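Local coordinates for protein CysE, serine acetyltransferase (Brucella abortus, PDB 4HZD) that binds coenzyme A and probably catalyses transfer of the acetyl group from acetyl-CoA to serine, the first step in making cysteine, at residues K205-L219 with Q223-L237. Residues are numbered along the deposited sequence; the frame is centred on the assembly and turned at random.
With COA (coenzyme A), chain C.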
loop_
_atom_site.group_PDB
_atom_site.type_symbol
_atom_site.label_atom_id
_atom_site.label_comp_id
_atom_site.label_asym_id
_atom_site.label_seq_id
_atom_site.Cartn_x
_atom_site.Cartn_y
_atom_site.Cartn_z
ATOM N N LYS A 205 28.004 24.417 18.347
ATOM C CA LYS A 205 28.748 23.360 18.990
ATOM C C LYS A 205 28.158 23.188 20.386
ATOM O O LYS A 205 28.302 24.057 21.258
ATOM C CB LYS A 205 30.240 23.721 19.030
ATOM C CG LYS A 205 30.805 24.198 17.687
ATOM C CD LYS A 205 30.854 23.076 16.642
ATOM C CE LYS A 205 31.280 23.546 15.234
ATOM N NZ LYS A 205 30.370 24.520 14.558
ATOM N N ILE A 206 27.449 22.085 20.580
ATOM C CA ILE A 206 26.790 21.799 21.863
ATOM C C ILE A 206 27.633 20.808 22.678
ATOM O O ILE A 206 27.811 19.653 22.267
ATOM C CB ILE A 206 25.356 21.259 21.624
ATOM C CG1 ILE A 206 24.614 22.156 20.605
ATOM C CG2 ILE A 206 24.581 21.091 22.924
ATOM C CD1 ILE A 206 24.406 23.605 21.051
ATOM N N ARG A 207 28.121 21.265 23.846
ATOM C CA ARG A 207 28.954 20.449 24.744
ATOM C C ARG A 207 28.100 19.484 25.573
ATOM O O ARG A 207 26.877 19.573 25.570
ATOM C CB ARG A 207 29.780 21.343 25.673
ATOM C CG ARG A 207 30.714 22.304 24.939
ATOM C CD ARG A 207 31.979 21.608 24.490
ATOM N NE ARG A 207 32.779 22.439 23.575
ATOM C CZ ARG A 207 32.728 22.385 22.231
ATOM N NH1 ARG A 207 31.898 21.549 21.610
ATOM N NH2 ARG A 207 33.506 23.177 21.490
ATOM N N GLN A 208 28.775 18.582 26.278
ATOM C CA GLN A 208 28.201 17.471 27.004
ATOM C C GLN A 208 27.246 17.936 28.108
ATOM O O GLN A 208 27.478 18.957 28.728
ATOM C CB GLN A 208 29.374 16.680 27.602
ATOM C CG GLN A 208 29.201 15.181 27.635
ATOM C CD GLN A 208 30.471 14.429 28.012
ATOM O OE1 GLN A 208 30.586 13.911 29.132
ATOM N NE2 GLN A 208 31.428 14.350 27.072
ATOM N N GLY A 209 26.165 17.200 28.354
ATOM C CA GLY A 209 25.291 17.487 29.488
ATOM C C GLY A 209 24.313 18.638 29.346
ATOM O O GLY A 209 23.555 18.920 30.268
ATOM N N VAL A 210 24.319 19.293 28.191
ATOM C CA VAL A 210 23.416 20.427 27.915
ATOM C C VAL A 210 21.932 20.010 27.790
ATOM O O VAL A 210 21.603 18.946 27.245
ATOM C CB VAL A 210 23.902 21.225 26.662
ATOM C CG1 VAL A 210 22.879 22.252 26.169
ATOM C CG2 VAL A 210 25.220 21.935 26.970
ATOM N N LEU A 211 21.058 20.847 28.336
ATOM C CA LEU A 211 19.636 20.812 28.056
ATOM C C LEU A 211 19.193 22.043 27.241
ATOM O O LEU A 211 19.458 23.205 27.603
ATOM C CB LEU A 211 18.844 20.675 29.361
ATOM C CG LEU A 211 17.346 20.995 29.401
ATOM C CD1 LEU A 211 16.555 19.976 28.592
ATOM C CD2 LEU A 211 16.862 21.029 30.855
ATOM N N ILE A 212 18.504 21.779 26.124
ATOM C CA ILE A 212 17.962 22.829 25.293
ATOM C C ILE A 212 16.446 22.783 25.286
ATOM O O ILE A 212 15.830 21.801 24.794
ATOM C CB ILE A 212 18.532 22.777 23.863
ATOM C CG1 ILE A 212 20.061 22.544 23.896
ATOM C CG2 ILE A 212 18.091 24.002 23.044
ATOM C CD1 ILE A 212 20.733 22.471 22.525
ATOM N N GLY A 213 15.857 23.847 25.839
ATOM C CA GLY A 213 14.412 23.952 26.039
ATOM C C GLY A 213 13.613 24.169 24.761
ATOM O O GLY A 213 14.191 24.514 23.715
ATOM N N ALA A 214 12.288 24.007 24.849
ATOM C CA ALA A 214 11.405 24.017 23.667
ATOM C C ALA A 214 11.445 25.320 22.914
ATOM O O ALA A 214 11.365 26.416 23.516
ATOM C CB ALA A 214 9.955 23.709 24.054
ATOM N N GLY A 215 11.537 25.225 21.597
ATOM C CA GLY A 215 11.500 26.422 20.757
ATOM C C GLY A 215 12.750 27.293 20.740
ATOM O O GLY A 215 12.721 28.351 20.125
ATOM N N ALA A 216 13.834 26.883 21.416
ATOM C CA ALA A 216 15.062 27.668 21.403
ATOM C C ALA A 216 15.706 27.728 20.001
ATOM O O ALA A 216 15.744 26.706 19.279
ATOM C CB ALA A 216 16.052 27.102 22.410
ATOM N N LYS A 217 16.188 28.911 19.603
ATOM C CA LYS A 217 17.033 29.050 18.417
ATOM C C LYS A 217 18.463 29.356 18.832
ATOM O O LYS A 217 18.712 30.366 19.526
ATOM C CB LYS A 217 16.546 30.169 17.473
ATOM C CG LYS A 217 15.069 30.510 17.570
ATOM C CD LYS A 217 14.203 29.591 16.743
ATOM C CE LYS A 217 12.739 29.842 17.093
ATOM N NZ LYS A 217 12.028 28.541 17.243
ATOM N N ILE A 218 19.405 28.513 18.414
ATOM C CA ILE A 218 20.817 28.716 18.707
ATOM C C ILE A 218 21.472 28.922 17.329
ATOM O O ILE A 218 21.401 28.033 16.447
ATOM C CB ILE A 218 21.408 27.557 19.516
ATOM C CG1 ILE A 218 20.573 27.335 20.795
ATOM C CG2 ILE A 218 22.861 27.825 19.872
ATOM C CD1 ILE A 218 20.967 26.124 21.621
ATOM N N LEU A 219 22.033 30.120 17.102
ATOM C CA LEU A 219 22.381 30.528 15.715
ATOM C C LEU A 219 23.804 30.995 15.586
ATOM O O LEU A 219 24.193 31.928 16.273
ATOM C CB LEU A 219 21.471 31.636 15.198
ATOM C CG LEU A 219 19.966 31.442 15.340
ATOM C CD1 LEU A 219 19.273 32.726 14.918
ATOM C CD2 LEU A 219 19.521 30.246 14.503
ATOM N N GLN A 223 29.368 28.276 20.772
ATOM C CA GLN A 223 29.423 27.133 21.657
ATOM C C GLN A 223 28.427 27.279 22.802
ATOM O O GLN A 223 28.294 28.371 23.368
ATOM C CB GLN A 223 30.846 27.021 22.220
ATOM C CG GLN A 223 31.099 25.788 23.073
ATOM C CD GLN A 223 32.528 25.731 23.607
ATOM O OE1 GLN A 223 33.380 25.020 23.069
ATOM N NE2 GLN A 223 32.800 26.509 24.652
ATOM N N VAL A 224 27.711 26.199 23.130
ATOM C CA VAL A 224 26.974 26.126 24.395
ATOM C C VAL A 224 27.824 25.281 25.331
ATOM O O VAL A 224 28.060 24.092 25.090
ATOM C CB VAL A 224 25.529 25.591 24.252
ATOM C CG1 VAL A 224 24.828 25.577 25.605
ATOM C CG2 VAL A 224 24.747 26.453 23.267
ATOM N N GLY A 225 28.344 25.919 26.381
ATOM C CA GLY A 225 29.261 25.242 27.288
ATOM C C GLY A 225 28.648 24.082 28.048
ATOM O O GLY A 225 27.432 23.978 28.215
ATOM N N GLN A 226 29.523 23.215 28.531
ATOM C CA GLN A 226 29.141 22.026 29.225
ATOM C C GLN A 226 28.168 22.260 30.388
ATOM O O GLN A 226 28.327 23.210 31.152
ATOM C CB GLN A 226 30.413 21.330 29.710
ATOM C CG GLN A 226 30.185 19.911 30.171
ATOM C CD GLN A 226 31.464 19.123 30.303
ATOM O OE1 GLN A 226 32.559 19.686 30.305
ATOM N NE2 GLN A 226 31.331 17.799 30.405
ATOM N N CYS A 227 27.160 21.387 30.495
ATOM C CA CYS A 227 26.166 21.391 31.589
ATOM C C CYS A 227 25.214 22.572 31.609
ATOM O O CYS A 227 24.379 22.671 32.497
ATOM C CB CYS A 227 26.841 21.261 32.945
ATOM S SG CYS A 227 27.881 19.801 33.018
ATOM N N SER A 228 25.335 23.467 30.640
ATOM C CA SER A 228 24.451 24.628 30.580
ATOM C C SER A 228 23.068 24.271 30.104
ATOM O O SER A 228 22.868 23.212 29.469
ATOM C CB SER A 228 25.080 25.720 29.727
ATOM O OG SER A 228 26.294 26.114 30.364
ATOM N N LYS A 229 22.120 25.153 30.426
ATOM C CA LYS A 229 20.716 24.987 30.083
ATOM C C LYS A 229 20.153 26.192 29.323
ATOM O O LYS A 229 20.379 27.349 29.694
ATOM C CB LYS A 229 19.870 24.709 31.324
ATOM C CG LYS A 229 20.230 23.440 32.086
ATOM C CD LYS A 229 19.557 23.439 33.455
ATOM C CE LYS A 229 19.752 22.117 34.203
ATOM N NZ LYS A 229 21.058 21.473 33.867
ATOM N N ILE A 230 19.425 25.901 28.247
ATOM C CA ILE A 230 18.796 26.938 27.431
ATOM C C ILE A 230 17.298 26.911 27.683
ATOM O O ILE A 230 16.602 25.942 27.336
ATOM C CB ILE A 230 19.147 26.812 25.908
ATOM C CG1 ILE A 230 20.638 26.522 25.670
ATOM C CG2 ILE A 230 18.632 28.008 25.087
ATOM C CD1 ILE A 230 21.605 27.683 25.850
ATOM N N ALA A 231 16.796 27.959 28.321
ATOM C CA ALA A 231 15.366 28.021 28.659
ATOM C C ALA A 231 14.479 27.989 27.418
ATOM O O ALA A 231 14.927 28.329 26.326
ATOM C CB ALA A 231 15.063 29.264 29.488
ATOM N N ALA A 232 13.215 27.600 27.584
ATOM C CA ALA A 232 12.293 27.505 26.442
ATOM C C ALA A 232 12.238 28.869 25.771
ATOM O O ALA A 232 12.268 29.914 26.456
ATOM C CB ALA A 232 10.890 27.112 26.912
ATOM N N GLY A 233 12.181 28.875 24.445
ATOM C CA GLY A 233 12.025 30.112 23.687
ATOM C C GLY A 233 13.199 31.090 23.615
ATOM O O GLY A 233 13.059 32.160 23.032
ATOM N N SER A 234 14.349 30.745 24.186
ATOM C CA SER A 234 15.563 31.570 24.037
ATOM C C SER A 234 16.072 31.741 22.586
ATOM O O SER A 234 16.042 30.795 21.788
ATOM C CB SER A 234 16.701 30.997 24.880
ATOM O OG SER A 234 16.346 30.956 26.246
ATOM N N VAL A 235 16.533 32.951 22.243
ATOM C CA VAL A 235 17.334 33.117 21.016
ATOM C C VAL A 235 18.803 33.374 21.385
ATOM O O VAL A 235 19.131 34.360 22.039
ATOM C CB VAL A 235 16.801 34.213 20.078
ATOM C CG1 VAL A 235 17.686 34.321 18.848
ATOM C CG2 VAL A 235 15.366 33.911 19.668
ATOM N N VAL A 236 19.675 32.473 20.964
ATOM C CA VAL A 236 21.037 32.409 21.463
ATOM C C VAL A 236 21.992 32.741 20.334
ATOM O O VAL A 236 22.069 32.013 19.324
ATOM C CB VAL A 236 21.339 31.039 22.107
ATOM C CG1 VAL A 236 22.735 31.004 22.680
ATOM C CG2 VAL A 236 20.322 30.750 23.213
ATOM N N LEU A 237 22.687 33.862 20.497
ATOM C CA LEU A 237 23.500 34.436 19.426
ATOM C C LEU A 237 24.964 34.555 19.801
ATOM O O LEU A 237 25.789 34.867 18.954
ATOM C CB LEU A 237 22.948 35.810 18.971
ATOM C CG LEU A 237 21.470 35.900 18.551
ATOM C CD1 LEU A 237 21.101 37.366 18.370
ATOM C CD2 LEU A 237 21.155 35.093 17.284
HETATM N N1A COA C . 12.116 32.788 29.194
HETATM C C2A COA C . 12.384 33.985 29.762
HETATM N N3A COA C . 12.785 34.122 31.045
HETATM C C4A COA C . 12.920 33.031 31.852
HETATM C C5A COA C . 12.630 31.692 31.313
HETATM C C6A COA C . 12.208 31.624 29.886
HETATM N N6A COA C . 11.921 30.441 29.283
HETATM N N7A COA C . 12.851 30.824 32.327
HETATM C C8A COA C . 13.248 31.537 33.416
HETATM N N9A COA C . 13.283 32.852 33.125
HETATM C C1B COA C . 13.651 33.981 34.021
HETATM C C2B COA C . 12.600 34.226 35.094
HETATM O O2B COA C . 11.533 35.037 34.599
HETATM C C3B COA C . 13.408 34.924 36.172
HETATM O O3B COA C . 13.440 36.346 35.936
HETATM P P3B COA C . 13.243 37.439 37.121
HETATM O O7A COA C . 14.223 36.959 38.176
HETATM O O8A COA C . 11.782 37.336 37.512
HETATM O O9A COA C . 13.581 38.774 36.483
HETATM C C4B COA C . 14.807 34.314 36.030
HETATM O O4B COA C . 14.887 33.762 34.708
HETATM C C5B COA C . 15.071 33.204 37.046
HETATM O O5B COA C . 14.143 32.136 36.835
HETATM P P1A COA C . 14.356 30.660 37.455
HETATM O O1A COA C . 13.103 29.868 37.143
HETATM O O2A COA C . 14.819 30.808 38.892
HETATM O O3A COA C . 15.598 30.093 36.575
HETATM P P2A COA C . 15.876 28.526 36.264
HETATM O O4A COA C . 15.415 27.727 37.458
HETATM O O5A COA C . 17.301 28.369 35.776
HETATM O O6A COA C . 14.879 28.219 35.020
HETATM C CBP COA C . 14.676 26.895 32.932
HETATM C CCP COA C . 14.703 26.905 34.465
HETATM C CDP COA C . 14.984 28.286 32.398
HETATM C CEP COA C . 15.768 25.924 32.472
HETATM C CAP COA C . 13.267 26.427 32.471
HETATM O OAP COA C . 12.214 27.252 33.019
HETATM C C9P COA C . 13.072 26.342 30.968
HETATM O O9P COA C . 12.449 27.209 30.356
HETATM N N8P COA C . 13.610 25.271 30.382
HETATM C C7P COA C . 13.004 24.566 29.273
HETATM C C6P COA C . 12.036 23.472 29.719
HETATM C C5P COA C . 11.167 23.062 28.549
HETATM O O5P COA C . 11.413 23.472 27.424
HETATM N N4P COA C . 10.147 22.239 28.853
HETATM C C3P COA C . 9.066 21.844 27.964
HETATM C C2P COA C . 8.356 20.595 28.480
HETATM S S1P COA C . 7.377 19.874 27.142
#
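Val-224 and Ile-206 lie side by side inside two successive coils of the left-handed beta-helix that serine acetyltransferases share with other hexapeptide-repeat enzymes, a worked example of how such coils stack. From CB, 3.9 Å from Ile-206 CD1, the branches of Val-224 part. CG1, anti to the backbone N (chi1 -179°), meets both methyls of Val-210, whereas CG2 packs against Ile-206 CD1 at 3.6 Å and also touches the CG2 and CD1 methyls of Ile-218. The next inward pair repeats the scheme: Ile-230 lies alongside Ile-212, and its CG2 methyl reaches Ala-216 CB at 3.8 Å. On the third side, Ile-218 CG1 rests on Val-236 CB.

On each side, backbone hydrogen bonds between parallel strands tie one coil to the next, such as Ile-230 N to Leu-211 O at 2.8 Å and Leu-219 N to Val-236 O at 2.9 Å. Type II turns make two corners of each coil, with Gly-209, Gly-215, Cys-227 and Gly-233 at positive phi. At one of them Ser-234 OG and its own N both approach Ala-231 O from the same face of that carbonyl, and Ser-234 belongs to a magnesium site.

Coenzyme A lies along the corner of Gly-213, Ala-214, Ala-231 and Ala-232. Ala-214 N donates to its O5P at 2.8 Å, Ala-232 N to its O9P at 2.9 Å, and the adenine N6A donates to Ala-232 O. Leu-219 packs on Ala-232 of a neighbouring subunit. The chemistry implies a division of labour: branched aliphatic groups fill the interior, while the corner binds the cofactor through backbone atoms, bonds that probably depend on backbone shape more than on side-chain identity.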